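PDB 2Q04: acetoin utilization protein from Exiguobacterium sibiricum, which probably transfers acetyl groups from acetyl-CoA, as GNAT-family enzymes do, and may serve in acetoin utilization. Local coordinates for residues A[7-12]-A[18-23]; A[71-76]-A[105-110]; A[85-90]-A[130-135]. One frame throughout, in Å; residues are numbered along the deposited sequence.

Overall arrangement
The three contacts sample one mixed sheet, of the kind expected for a GNAT acetyltransferase. Contacts 1 and 2 are neighbours, centres 13 Å apart: the hairpin 7-12/18-23 sends Val19 against Ile73 and Phe107, and its Leu12 touches the turn at Gln110, joining the two in one apolar cluster. Contact 3 lies across the centre of the chain, about 27 Å from contact 1 and 25 Å from contact 2 between centres, though its nearest atoms come within about 7 Å of contact 2. Two calcium ions belong to contact 3. One is held by Gly99 and Thr134 of strands 95-103 and 130-135, the pair that in GNAT relatives splays apart to admit acetyl-CoA, so this ion probably lies near that cleft.

Contact 1: residues A[7-12]-A[18-23]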
ATOM      1  N   PHE A   7      12.729 -11.784   0.768  1.00 56.96           N
ATOM      2  CA  PHE A   7      12.052 -12.008  -0.499  1.00 56.86           C
ATOM      3  C   PHE A   7      11.112 -13.195  -0.380  1.00 56.34           C
ATOM      4  O   PHE A   7      11.504 -14.259   0.072  1.00 55.35           O
ATOM      5  CB  PHE A   7      13.074 -12.275  -1.616  1.00 56.40           C
ATOM      6  CG  PHE A   7      12.446 -12.560  -2.956  1.00 56.75           C
ATOM      7  CD1 PHE A   7      12.146 -11.525  -3.836  1.00 57.12           C
ATOM      8  CD2 PHE A   7      12.125 -13.856  -3.325  1.00 55.23           C
ATOM      9  CE1 PHE A   7      11.556 -11.785  -5.065  1.00 56.05           C
ATOM     10  CE2 PHE A   7      11.522 -14.117  -4.551  1.00 55.15           C
ATOM     11  CZ  PHE A   7      11.247 -13.082  -5.419  1.00 55.05           C
ATOM     12  N   ASN A   8       9.869 -12.999  -0.784  1.00 56.81           N
ATOM     13  CA  ASN A   8       8.891 -14.074  -0.790  1.00 57.11           C
ATOM     14  C   ASN A   8       8.220 -14.168  -2.131  1.00 56.26           C
ATOM     15  O   ASN A   8       8.209 -13.212  -2.884  1.00 56.74           O
ATOM     16  CB  ASN A   8       7.862 -13.858   0.312  1.00 57.43           C
ATOM     17  CG  ASN A   8       8.436 -14.097   1.688  1.00 58.32           C
ATOM     18  OD1 ASN A   8       8.665 -15.247   2.091  1.00 57.96           O
ATOM     19  ND2 ASN A   8       8.703 -13.015   2.415  1.00 53.68           N
ATOM     20  N   HIS A   9       7.678 -15.341  -2.437  1.00 55.92           N
ATOM     21  CA  HIS A   9       7.093 -15.593  -3.741  1.00 55.29           C
ATOM     22  C   HIS A   9       5.965 -16.605  -3.669  1.00 54.95           C
ATOM     23  O   HIS A   9       6.080 -17.623  -3.009  1.00 54.53           O
ATOM     24  CB  HIS A   9       8.165 -16.115  -4.704  1.00 55.19           C
ATOM     25  CG  HIS A   9       7.607 -16.714  -5.957  1.00 54.66           C
ATOM     26  ND1 HIS A   9       7.149 -18.010  -6.020  1.00 52.55           N
ATOM     27  CD2 HIS A   9       7.395 -16.180  -7.183  1.00 54.71           C
ATOM     28  CE1 HIS A   9       6.675 -18.248  -7.228  1.00 53.79           C
ATOM     29  NE2 HIS A   9       6.819 -17.155  -7.954  1.00 52.93           N
ATOM     30  N   ARG A  10       4.881 -16.318  -4.379  1.00 55.04           N
ATOM     31  CA  ARG A  10       3.807 -17.284  -4.592  1.00 55.22           C
ATOM     32  C   ARG A  10       3.289 -17.122  -6.024  1.00 55.41           C
ATOM     33  O   ARG A  10       3.321 -16.020  -6.584  1.00 55.63           O
ATOM     34  CB  ARG A  10       2.658 -17.059  -3.601  1.00 55.39           C
ATOM     35  CG  ARG A  10       3.027 -17.247  -2.122  1.00 56.09           C
ATOM     36  CD  ARG A  10       3.265 -18.689  -1.774  1.00 56.93           C
ATOM     37  NE  ARG A  10       3.364 -18.891  -0.322  1.00 58.23           N
ATOM     38  CZ  ARG A  10       4.472 -18.683   0.406  1.00 57.54           C
ATOM     39  NH1 ARG A  10       5.589 -18.245  -0.166  1.00 57.93           N
ATOM     40  NH2 ARG A  10       4.456 -18.906   1.721  1.00 58.39           N
ATOM     41  N   THR A  11       2.861 -18.223  -6.626  1.00 55.06           N
ATOM     42  CA  THR A  11       2.246 -18.180  -7.939  1.00 54.67           C
ATOM     43  C   THR A  11       0.737 -18.194  -7.789  1.00 54.97           C
ATOM     44  O   THR A  11       0.178 -19.095  -7.190  1.00 55.69           O
ATOM     45  CB  THR A  11       2.674 -19.364  -8.798  1.00 55.06           C
ATOM     46  OG1 THR A  11       4.084 -19.293  -9.041  1.00 53.88           O
ATOM     47  CG2 THR A  11       1.927 -19.361 -10.139  1.00 53.87           C
ATOM     48  N   LEU A  12       0.090 -17.157  -8.297  1.00 55.85           N
ATOM     49  CA  LEU A  12      -1.351 -17.052  -8.242  1.00 55.23           C
ATOM     50  C   LEU A  12      -1.911 -17.411  -9.594  1.00 55.87           C
ATOM     51  O   LEU A  12      -1.459 -16.898 -10.614  1.00 55.49           O
ATOM     52  CB  LEU A  12      -1.774 -15.619  -7.861  1.00 55.05           C
ATOM     53  CG  LEU A  12      -3.284 -15.379  -7.720  1.00 54.08           C
ATOM     54  CD1 LEU A  12      -3.878 -16.306  -6.677  1.00 56.87           C
ATOM     55  CD2 LEU A  12      -3.579 -13.935  -7.376  1.00 53.89           C
ATOM     56  N   PRO A  18      -0.873 -18.056 -15.108  1.00 56.90           N
ATOM     57  CA  PRO A  18      -0.572 -17.700 -13.712  1.00 55.98           C
ATOM     58  C   PRO A  18       0.206 -16.395 -13.556  1.00 54.35           C
ATOM     59  O   PRO A  18       0.907 -15.971 -14.468  1.00 53.45           O
ATOM     60  CB  PRO A  18       0.281 -18.889 -13.220  1.00 56.71           C
ATOM     61  CG  PRO A  18       0.525 -19.773 -14.467  1.00 56.95           C
ATOM     62  CD  PRO A  18       0.104 -19.004 -15.649  1.00 56.45           C
ATOM     63  N   VAL A  19       0.132 -15.819 -12.367  1.00 54.30           N
ATOM     64  CA  VAL A  19       0.792 -14.546 -12.072  1.00 54.53           C
ATOM     65  C   VAL A  19       1.753 -14.732 -10.911  1.00 53.98           C
ATOM     66  O   VAL A  19       1.392 -15.303  -9.887  1.00 53.78           O
ATOM     67  CB  VAL A  19      -0.262 -13.425 -11.693  1.00 54.40           C
ATOM     68  CG1 VAL A  19       0.434 -12.107 -11.424  1.00 54.19           C
ATOM     69  CG2 VAL A  19      -1.306 -13.267 -12.799  1.00 52.73           C
ATOM     70  N   GLU A  20       2.981 -14.260 -11.075  1.00 53.86           N
ATOM     71  CA  GLU A  20       3.980 -14.387 -10.031  1.00 54.05           C
ATOM     72  C   GLU A  20       3.896 -13.207  -9.089  1.00 54.84           C
ATOM     73  O   GLU A  20       4.021 -12.034  -9.505  1.00 54.46           O
ATOM     74  CB  GLU A  20       5.383 -14.500 -10.626  1.00 53.42           C
ATOM     75  CG  GLU A  20       5.500 -15.534 -11.742  1.00 52.93           C
ATOM     76  CD  GLU A  20       4.843 -16.867 -11.392  1.00 51.71           C
ATOM     77  OE1 GLU A  20       5.024 -17.344 -10.251  1.00 49.08           O
ATOM     78  OE2 GLU A  20       4.148 -17.434 -12.262  1.00 46.81           O
ATOM     79  N   ILE A  21       3.638 -13.509  -7.826  1.00 55.53           N
ATOM     80  CA  ILE A  21       3.510 -12.497  -6.801  1.00 55.80           C
ATOM     81  C   ILE A  21       4.689 -12.603  -5.866  1.00 55.50           C
ATOM     82  O   ILE A  21       4.826 -13.578  -5.137  1.00 55.05           O
ATOM     83  CB  ILE A  21       2.203 -12.660  -6.044  1.00 55.87           C
ATOM     84  CG1 ILE A  21       1.036 -12.471  -7.024  1.00 57.21           C
ATOM     85  CG2 ILE A  21       2.113 -11.640  -4.896  1.00 57.11           C
ATOM     86  CD1 ILE A  21      -0.265 -12.670  -6.439  1.00 61.23           C
ATOM     87  N   GLU A  22       5.557 -11.594  -5.900  1.00 55.81           N
ATOM     88  CA  GLU A  22       6.832 -11.696  -5.246  1.00 55.74           C
ATOM     89  C   GLU A  22       7.404 -10.341  -4.842  1.00 56.31           C
ATOM     90  O   GLU A  22       7.133  -9.319  -5.474  1.00 55.73           O
ATOM     91  CB  GLU A  22       7.813 -12.396  -6.177  1.00 55.73           C
ATOM     92  CG  GLU A  22       8.077 -11.614  -7.480  1.00 55.37           C
ATOM     93  CD  GLU A  22       8.860 -12.399  -8.492  1.00 56.26           C
ATOM     94  OE1 GLU A  22       8.643 -13.622  -8.606  1.00 58.68           O
ATOM     95  OE2 GLU A  22       9.664 -11.784  -9.215  1.00 57.48           O
ATOM     96  N   GLY A  23       8.264 -10.370  -3.825  1.00 57.18           N
ATOM     97  CA  GLY A  23       8.983  -9.191  -3.382  1.00 57.66           C
ATOM     98  C   GLY A  23       9.402  -9.335  -1.931  1.00 58.46           C
ATOM     99  O   GLY A  23       9.072 -10.341  -1.289  1.00 58.59           O
TER
HETATM  100  O   HOH W   1       7.707 -10.452   1.377  1.00 46.12           O
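The antiparallel beta hairpin at the margin of the sheet pairs Leu12 with Val19 and Asn8 with Gly23, and gathers His9, Thr11, Glu20 and Glu22 on one face while the other is mixed. Leu12 O takes Val19 N at 2.6 Å, and Arg10 and Ile21 exchange two backbone bonds, with Arg10 N to Ile21 O at 2.8 Å. On the first face the contact is polar. His9 NE2 donates to Glu20 OE1 over 2.9 Å, meeting the anti lone pair, with ring and carboxylate nearly coplanar (12°). Two torsions allow this diagonal link: His9 CG stands anti to the backbone N (chi1 166°), and Glu20 doubles back at chi2. The same OE1 also takes Thr11 OG1, modelled so close that its length is doubtful. Glu22 OE1 lies 3.2 Å from His9 CD2 at the ring edge, but its main partner is Arg67, in a salt bridge, while Phe7 CZ touches Glu22 CB at 3.6 Å. The other face, which also bears Asn8 and Arg10, has an apolar patch toward Leu12: Ile21 CD1 meets Leu12 CB at 3.6 Å, and Ile21 continues onto Lys115, Leu116 and Val119 of helix 112-121. With Glu22 engaged by Arg67, it is the Glu20 carboxylate that may favour a protonated His9, and their near-coplanar bond probably limits rotation of that carboxylate.

Contact 2: residues A[71-76]-A[105-110]; sequences DIIGYV and ARFRGQ
Ile73 lays its CD1 methyl over one face of the Phe107 ring, 3.8 Å from the centroid and 14° off the ring normal, a CH-pi contact between a bulged strand and the loop that follows strand 95-103. Ile73 and Gly74 both face Ala66 of the adjoining strand, the signature of a classic beta bulge. In a GNAT fold the loop after the strand equivalent to 95-103, leading into the next helix, is where the pyrophosphate of acetyl-CoA is usually held; Arg108-Gly109-Gln110, just before helix 112-121, is consistent with the start of the Q/R-x-x-G-x-G/A motif that does so. Phe107, itself part of this loop, packs on Ile73 of the strand. Ile73 applies both of its branches. With CG1 lodged between backbone N and carbonyl carbon (chi1 62°), the ethyl arm runs over the ring, while CG2 is directed to its border at Phe107 CE2, 3.7 Å away. The two side chains meet at about a right angle. CG2 is also 3.8 Å from Arg106 NH2, while Arg106 NH1 forms a salt bridge with Asp36. Arg106 NH2 lies in the plane of the Phe107 ring, at its edge, so the arginine and isoleucine approach the ring from different directions. Ile112 of helix 112-121 touches both Ile73 and Phe107, tying strand, loop and helix into one core. The loop is shaped by its backbone: Arg108 N bonds to Ala105 O across the 3-10 segment, and a type II turn runs from Phe107 to Gln110, with Gly109 at its third position (phi 88°). That turn is closed by a weak hydrogen bond from Gln110 N to Phe107 O, 3.4 Å long.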
ATOM      1  N   ASP A  71       6.469  -8.356 -17.523  1.00 56.55           N
ATOM      2  CA  ASP A  71       5.390  -7.378 -17.396  1.00 56.42           C
ATOM      3  C   ASP A  71       4.790  -7.318 -15.974  1.00 56.43           C
ATOM      4  O   ASP A  71       4.214  -8.292 -15.490  1.00 56.04           O
ATOM      5  CB  ASP A  71       4.287  -7.691 -18.411  1.00 56.34           C
ATOM      6  CG  ASP A  71       4.766  -7.581 -19.847  1.00 56.71           C
ATOM      7  OD1 ASP A  71       5.309  -6.523 -20.211  1.00 59.85           O
ATOM      8  OD2 ASP A  71       4.585  -8.549 -20.616  1.00 60.08           O
ATOM      9  N   ILE A  72       4.898  -6.148 -15.339  1.00 56.86           N
ATOM     10  CA  ILE A  72       4.271  -5.911 -14.031  1.00 56.81           C
ATOM     11  C   ILE A  72       2.818  -5.483 -14.242  1.00 56.81           C
ATOM     12  O   ILE A  72       2.555  -4.411 -14.787  1.00 56.47           O
ATOM     13  CB  ILE A  72       4.992  -4.792 -13.243  1.00 56.29           C
ATOM     14  CG1 ILE A  72       6.470  -5.122 -13.063  1.00 56.84           C
ATOM     15  CG2 ILE A  72       4.335  -4.604 -11.894  1.00 56.65           C
ATOM     16  CD1 ILE A  72       7.296  -3.955 -12.542  1.00 56.83           C
ATOM     17  N   ILE A  73       1.883  -6.318 -13.802  1.00 56.61           N
ATOM     18  CA  ILE A  73       0.447  -6.030 -13.984  1.00 56.44           C
ATOM     19  C   ILE A  73      -0.203  -5.605 -12.669  1.00 56.32           C
ATOM     20  O   ILE A  73      -1.409  -5.406 -12.596  1.00 57.12           O
ATOM     21  CB  ILE A  73      -0.326  -7.265 -14.625  1.00 56.03           C
ATOM     22  CG1 ILE A  73      -0.266  -8.508 -13.719  1.00 55.32           C
ATOM     23  CG2 ILE A  73       0.257  -7.599 -15.960  1.00 56.30           C
ATOM     24  CD1 ILE A  73      -1.323  -8.541 -12.633  1.00 55.08           C
ATOM     25  N   GLY A  74       0.616  -5.427 -11.649  1.00 56.23           N
ATOM     26  CA  GLY A  74       0.147  -4.986 -10.366  1.00 55.41           C
ATOM     27  C   GLY A  74       1.302  -4.820  -9.403  1.00 55.54           C
ATOM     28  O   GLY A  74       2.367  -5.396  -9.597  1.00 54.59           O
ATOM     29  N   TYR A  75       1.093  -4.024  -8.363  1.00 56.46           N
ATOM     30  CA  TYR A  75       2.124  -3.789  -7.372  1.00 56.36           C
ATOM     31  C   TYR A  75       1.539  -3.257  -6.078  1.00 56.83           C
ATOM     32  O   TYR A  75       0.395  -2.802  -6.033  1.00 55.58           O
ATOM     33  CB  TYR A  75       3.148  -2.792  -7.902  1.00 56.37           C
ATOM     34  CG  TYR A  75       2.568  -1.417  -8.181  1.00 57.79           C
ATOM     35  CD1 TYR A  75       2.406  -0.484  -7.156  1.00 57.80           C
ATOM     36  CD2 TYR A  75       2.187  -1.046  -9.476  1.00 58.65           C
ATOM     37  CE1 TYR A  75       1.873   0.778  -7.407  1.00 58.89           C
ATOM     38  CE2 TYR A  75       1.654   0.211  -9.738  1.00 57.08           C
ATOM     39  CZ  TYR A  75       1.500   1.121  -8.699  1.00 57.95           C
ATOM     40  OH  TYR A  75       0.976   2.365  -8.945  1.00 58.30           O
ATOM     41  N   VAL A  76       2.345  -3.309  -5.026  1.00 57.49           N
ATOM     42  CA  VAL A  76       2.013  -2.682  -3.777  1.00 57.41           C
ATOM     43  C   VAL A  76       3.301  -2.144  -3.180  1.00 56.73           C
ATOM     44  O   VAL A  76       4.336  -2.829  -3.208  1.00 55.35           O
ATOM     45  CB  VAL A  76       1.313  -3.669  -2.796  1.00 56.90           C
ATOM     46  CG1 VAL A  76       2.221  -4.842  -2.462  1.00 59.81           C
ATOM     47  CG2 VAL A  76       0.886  -2.945  -1.533  1.00 59.33           C
ATOM     48  N   ALA A 105      -6.727  -3.178 -14.864  1.00 57.56           N
ATOM     49  CA  ALA A 105      -8.187  -3.389 -14.866  1.00 57.92           C
ATOM     50  C   ALA A 105      -8.612  -4.802 -15.322  1.00 58.00           C
ATOM     51  O   ALA A 105      -9.515  -5.403 -14.734  1.00 57.87           O
ATOM     52  CB  ALA A 105      -8.862  -2.333 -15.737  1.00 58.23           C
ATOM     53  N   ARG A 106      -7.962  -5.321 -16.361  1.00 57.97           N
ATOM     54  CA  ARG A 106      -8.327  -6.638 -16.910  1.00 58.30           C
ATOM     55  C   ARG A 106      -8.042  -7.786 -15.925  1.00 57.74           C
ATOM     56  O   ARG A 106      -8.549  -8.899 -16.099  1.00 57.01           O
ATOM     57  CB  ARG A 106      -7.608  -6.894 -18.245  1.00 57.68           C
ATOM     58  CG  ARG A 106      -6.116  -7.160 -18.123  1.00 58.62           C
ATOM     59  CD  ARG A 106      -5.515  -7.530 -19.492  1.00 60.10           C
ATOM     60  NE  ARG A 106      -4.116  -7.963 -19.388  1.00 63.66           N
ATOM     61  CZ  ARG A 106      -3.077  -7.137 -19.247  1.00 64.43           C
ATOM     62  NH1 ARG A 106      -3.271  -5.817 -19.160  1.00 65.22           N
ATOM     63  NH2 ARG A 106      -1.840  -7.631 -19.165  1.00 63.42           N
ATOM     64  N   PHE A 107      -7.227  -7.506 -14.899  1.00 57.79           N
ATOM     65  CA  PHE A 107      -6.906  -8.502 -13.857  1.00 58.16           C
ATOM     66  C   PHE A 107      -7.774  -8.340 -12.594  1.00 59.22           C
ATOM     67  O   PHE A 107      -7.590  -9.060 -11.604  1.00 59.21           O
ATOM     68  CB  PHE A 107      -5.424  -8.416 -13.479  1.00 57.57           C
ATOM     69  CG  PHE A 107      -4.524  -9.127 -14.426  1.00 57.11           C
ATOM     70  CD1 PHE A 107      -4.307 -10.494 -14.303  1.00 57.44           C
ATOM     71  CD2 PHE A 107      -3.905  -8.448 -15.456  1.00 57.66           C
ATOM     72  CE1 PHE A 107      -3.479 -11.162 -15.189  1.00 57.07           C
ATOM     73  CE2 PHE A 107      -3.075  -9.115 -16.346  1.00 57.11           C
ATOM     74  CZ  PHE A 107      -2.867 -10.472 -16.211  1.00 57.32           C
ATOM     75  N   ARG A 108      -8.723  -7.415 -12.637  1.00 60.23           N
ATOM     76  CA  ARG A 108      -9.595  -7.179 -11.500  1.00 60.93           C
ATOM     77  C   ARG A 108     -10.488  -8.385 -11.274  1.00 60.75           C
ATOM     78  O   ARG A 108     -10.896  -9.048 -12.225  1.00 60.42           O
ATOM     79  CB  ARG A 108     -10.449  -5.929 -11.731  1.00 61.65           C
ATOM     80  N   GLY A 109     -10.755  -8.690 -10.003  1.00 60.93           N
ATOM     81  CA  GLY A 109     -11.631  -9.818  -9.638  1.00 60.56           C
ATOM     82  C   GLY A 109     -10.898 -11.156  -9.507  1.00 60.52           C
ATOM     83  O   GLY A 109     -11.517 -12.182  -9.209  1.00 60.61           O
ATOM     84  N   GLN A 110      -9.575 -11.140  -9.722  1.00 60.04           N
ATOM     85  CA  GLN A 110      -8.763 -12.355  -9.634  1.00 59.54           C
ATOM     86  C   GLN A 110      -8.013 -12.428  -8.291  1.00 59.95           C
ATOM     87  O   GLN A 110      -7.116 -13.259  -8.112  1.00 60.45           O
ATOM     88  CB  GLN A 110      -7.773 -12.409 -10.791  1.00 59.06           C
ATOM     89  CG  GLN A 110      -8.428 -12.418 -12.166  1.00 58.30           C
ATOM     90  CD  GLN A 110      -9.355 -13.622 -12.380  1.00 59.48           C
ATOM     91  OE1 GLN A 110     -10.439 -13.487 -12.938  1.00 63.18           O
ATOM     92  NE2 GLN A 110      -8.928 -14.794 -11.918  1.00 55.33           N
TER

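Contact 3: residues A[85-90]-A[130-135]; sequences ETWSEG and LILTTE. With CA (calcium ion), chain H; CA (calcium ion), chain G; EDO (1,2-ethanediol), chain J.
Trp87 sets its indole obliquely against two residues of strand 130-135, meeting Leu132 near the base of the side chain and Thr134 at the pyrrole end. Its CB is 4.1 Å from Leu132 CD2 and equally close to CD1, so the leucine fork straddles it; CD2 also nears CE3. Farther along, Thr134 CG2 approaches Trp87 NE1 at 3.6 Å. With OG1 between backbone N and carbonyl carbon (chi1 53°), Thr134 turns this methyl, rather than its hydroxyl, to the indole. Thr86 CG2 sits over the centre of one indole face, 3.6 Å above the plane. Both segments also bind calcium, through main-chain oxygens. Ser88 O and Gly90 O hold one ion, at 2.5 and 2.4 Å. Thr134 O holds the other at 2.5 Å with Gly99 O and three waters, one of which bonds to Thr133 OG1 and Glu135 OE2. The apolar contact thus joins a 3-10 turn to a central strand. Around it, Leu183 of strand 182-187 and Arg203 of helix 193-203 touch Trp87, while Leu132 packs on Ile95 and Glu97 of strand 95-103 and on Ala185 of strand 182-187.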
ATOM      1  N   GLU A  85       3.269  15.309   4.477  1.00 60.64           N
ATOM      2  CA  GLU A  85       1.942  14.906   4.927  1.00 62.19           C
ATOM      3  C   GLU A  85       2.018  14.700   6.433  1.00 61.56           C
ATOM      4  O   GLU A  85       3.108  14.581   6.983  1.00 61.19           O
ATOM      5  CB  GLU A  85       1.492  13.615   4.223  1.00 62.65           C
ATOM      6  CG  GLU A  85       1.227  13.789   2.705  1.00 65.24           C
ATOM      7  CD  GLU A  85       0.471  12.594   2.084  1.00 65.41           C
ATOM      8  OE1 GLU A  85       0.551  11.467   2.640  1.00 73.72           O
ATOM      9  OE2 GLU A  85      -0.201  12.790   1.040  1.00 74.14           O
ATOM     10  N   THR A  86       0.871  14.665   7.102  1.00 61.17           N
ATOM     11  CA  THR A  86       0.858  14.619   8.581  1.00 61.54           C
ATOM     12  C   THR A  86       1.389  13.297   9.167  1.00 60.52           C
ATOM     13  O   THR A  86       1.914  13.274  10.277  1.00 60.82           O
ATOM     14  CB  THR A  86      -0.561  14.911   9.167  1.00 62.32           C
ATOM     15  OG1 THR A  86      -0.480  14.999  10.604  1.00 66.14           O
ATOM     16  CG2 THR A  86      -1.550  13.832   8.783  1.00 61.58           C
ATOM     17  N   TRP A  87       1.353  12.238   8.376  1.00 59.40           N
ATOM     18  CA  TRP A  87       1.684  10.900   8.873  1.00 58.58           C
ATOM     19  C   TRP A  87       3.196  10.698   9.179  1.00 57.18           C
ATOM     20  O   TRP A  87       3.569   9.713   9.801  1.00 56.89           O
ATOM     21  CB  TRP A  87       1.182   9.840   7.878  1.00 59.44           C
ATOM     22  CG  TRP A  87      -0.190  10.125   7.428  1.00 59.38           C
ATOM     23  CD1 TRP A  87      -0.567  10.606   6.206  1.00 60.03           C
ATOM     24  CD2 TRP A  87      -1.363  10.138   8.240  1.00 60.07           C
ATOM     25  NE1 TRP A  87      -1.914  10.855   6.190  1.00 59.68           N
ATOM     26  CE2 TRP A  87      -2.429  10.582   7.430  1.00 62.11           C
ATOM     27  CE3 TRP A  87      -1.623   9.797   9.570  1.00 59.28           C
ATOM     28  CZ2 TRP A  87      -3.738  10.696   7.909  1.00 60.18           C
ATOM     29  CZ3 TRP A  87      -2.922   9.904  10.042  1.00 59.40           C
ATOM     30  CH2 TRP A  87      -3.962  10.356   9.213  1.00 60.48           C
ATOM     31  N   SER A  88       4.032  11.678   8.808  1.00 56.12           N
ATOM     32  CA  SER A  88       5.475  11.569   9.009  1.00 54.91           C
ATOM     33  C   SER A  88       5.969  12.371  10.216  1.00 54.58           C
ATOM     34  O   SER A  88       7.154  12.372  10.509  1.00 54.76           O
ATOM     35  CB  SER A  88       6.225  12.029   7.753  1.00 54.80           C
ATOM     36  OG  SER A  88       6.010  13.402   7.498  1.00 54.52           O
ATOM     37  N   GLU A  89       5.063  13.039  10.913  1.00 54.59           N
ATOM     38  CA  GLU A  89       5.451  13.864  12.069  1.00 55.13           C
ATOM     39  C   GLU A  89       6.151  13.043  13.161  1.00 55.62           C
ATOM     40  O   GLU A  89       5.858  11.859  13.349  1.00 56.80           O
ATOM     41  CB  GLU A  89       4.235  14.551  12.669  1.00 55.17           C
ATOM     42  CG  GLU A  89       3.821  15.796  11.976  1.00 55.93           C
ATOM     43  CD  GLU A  89       2.895  16.642  12.815  1.00 56.92           C
ATOM     44  OE1 GLU A  89       2.617  16.263  13.980  1.00 58.44           O
ATOM     45  OE2 GLU A  89       2.465  17.697  12.324  1.00 57.38           O
ATOM     46  N   GLY A  90       7.060  13.688  13.886  1.00 55.33           N
ATOM     47  CA  GLY A  90       7.747  13.044  14.993  1.00 55.71           C
ATOM     48  C   GLY A  90       8.844  12.108  14.538  1.00 56.43           C
ATOM     49  O   GLY A  90       8.995  11.841  13.348  1.00 56.93           O
ATOM     50  N   LEU A 130       3.979  -0.444  12.539  1.00 56.51           N
ATOM     51  CA  LEU A 130       2.613  -0.027  12.426  1.00 57.12           C
ATOM     52  C   LEU A 130       2.456   0.500  10.983  1.00 57.95           C
ATOM     53  O   LEU A 130       3.056   1.530  10.611  1.00 58.04           O
ATOM     54  CB  LEU A 130       2.290   1.077  13.463  1.00 57.22           C
ATOM     55  CG  LEU A 130       0.809   1.485  13.592  1.00 56.36           C
ATOM     56  CD1 LEU A 130       0.530   2.196  14.937  1.00 55.67           C
ATOM     57  CD2 LEU A 130       0.380   2.360  12.415  1.00 57.04           C
ATOM     58  N   ILE A 131       1.742  -0.260  10.152  1.00 57.67           N
ATOM     59  CA  ILE A 131       1.616   0.067   8.730  1.00 57.61           C
ATOM     60  C   ILE A 131       0.285   0.767   8.452  1.00 57.28           C
ATOM     61  O   ILE A 131      -0.773   0.149   8.504  1.00 57.49           O
ATOM     62  CB  ILE A 131       1.736  -1.219   7.840  1.00 57.69           C
ATOM     63  CG1 ILE A 131       3.021  -1.981   8.182  1.00 56.95           C
ATOM     64  CG2 ILE A 131       1.711  -0.850   6.331  1.00 55.46           C
ATOM     65  CD1 ILE A 131       3.074  -3.391   7.604  1.00 58.15           C
ATOM     66  N   LEU A 132       0.348   2.056   8.180  1.00 57.04           N
ATOM     67  CA  LEU A 132      -0.838   2.817   7.885  1.00 56.80           C
ATOM     68  C   LEU A 132      -0.946   3.042   6.396  1.00 56.44           C
ATOM     69  O   LEU A 132       0.021   2.878   5.671  1.00 57.14           O
ATOM     70  CB  LEU A 132      -0.830   4.165   8.655  1.00 56.84           C
ATOM     71  CG  LEU A 132       0.306   5.200   8.388  1.00 57.18           C
ATOM     72  CD1 LEU A 132       0.110   5.946   7.063  1.00 56.38           C
ATOM     73  CD2 LEU A 132       0.372   6.198   9.532  1.00 56.89           C
ATOM     74  N   THR A 133      -2.136   3.395   5.941  1.00 56.59           N
ATOM     75  CA  THR A 133      -2.361   3.680   4.525  1.00 56.97           C
ATOM     76  C   THR A 133      -3.527   4.652   4.370  1.00 56.40           C
ATOM     77  O   THR A 133      -4.430   4.688   5.207  1.00 56.30           O
ATOM     78  CB  THR A 133      -2.654   2.338   3.689  1.00 56.24           C
ATOM     79  OG1 THR A 133      -2.253   2.515   2.332  1.00 57.69           O
ATOM     80  CG2 THR A 133      -4.106   1.972   3.730  1.00 56.81           C
ATOM     81  N   THR A 134      -3.483   5.449   3.316  1.00 56.27           N
ATOM     82  CA  THR A 134      -4.535   6.405   3.024  1.00 57.08           C
ATOM     83  C   THR A 134      -5.096   6.138   1.652  1.00 57.56           C
ATOM     84  O   THR A 134      -4.346   5.875   0.715  1.00 58.67           O
ATOM     85  CB  THR A 134      -3.999   7.819   3.037  1.00 57.98           C
ATOM     86  OG1 THR A 134      -2.861   7.904   2.167  1.00 60.82           O
ATOM     87  CG2 THR A 134      -3.592   8.223   4.440  1.00 58.69           C
ATOM     88  N   GLU A 135      -6.423   6.205   1.530  1.00 58.00           N
ATOM     89  CA  GLU A 135      -7.109   5.976   0.242  1.00 56.83           C
ATOM     90  C   GLU A 135      -8.098   7.110  -0.022  1.00 56.67           C
ATOM     91  O   GLU A 135      -8.931   7.410   0.817  1.00 56.81           O
ATOM     92  CB  GLU A 135      -7.842   4.623   0.261  1.00 56.83           C
ATOM     93  CG  GLU A 135      -6.904   3.389   0.158  1.00 57.54           C
ATOM     94  CD  GLU A 135      -6.310   3.203  -1.248  1.00 61.62           C
ATOM     95  OE1 GLU A 135      -6.927   3.682  -2.217  1.00 61.46           O
ATOM     96  OE2 GLU A 135      -5.223   2.572  -1.378  1.00 61.75           O
TER
HETATM   97 CA    CA H 212       8.726  10.546  11.304  1.00 68.69          CA
HETATM   98 CA    CA G 211      -2.262   5.660  -0.547  1.00 48.61          CA
HETATM   99  C1  EDO J 214      -6.993   2.122  -6.114  1.00 80.42           C
HETATM  100  O1  EDO J 214      -7.399   1.778  -4.769  1.00 76.23           O
HETATM  101  C2  EDO J 214      -5.595   2.706  -6.111  1.00 79.86           C
HETATM  102  O2  EDO J 214      -5.381   3.447  -7.310  1.00 81.33           O
HETATM  103  O   HOH W   2      -3.017   3.397  -0.056  1.00 30.05           O
HETATM  104  O   HOH W   3      -1.094   5.422   1.819  1.00 40.53           O
HETATM  105  O   HOH W   4      -1.654   8.158  -1.442  1.00 39.98           O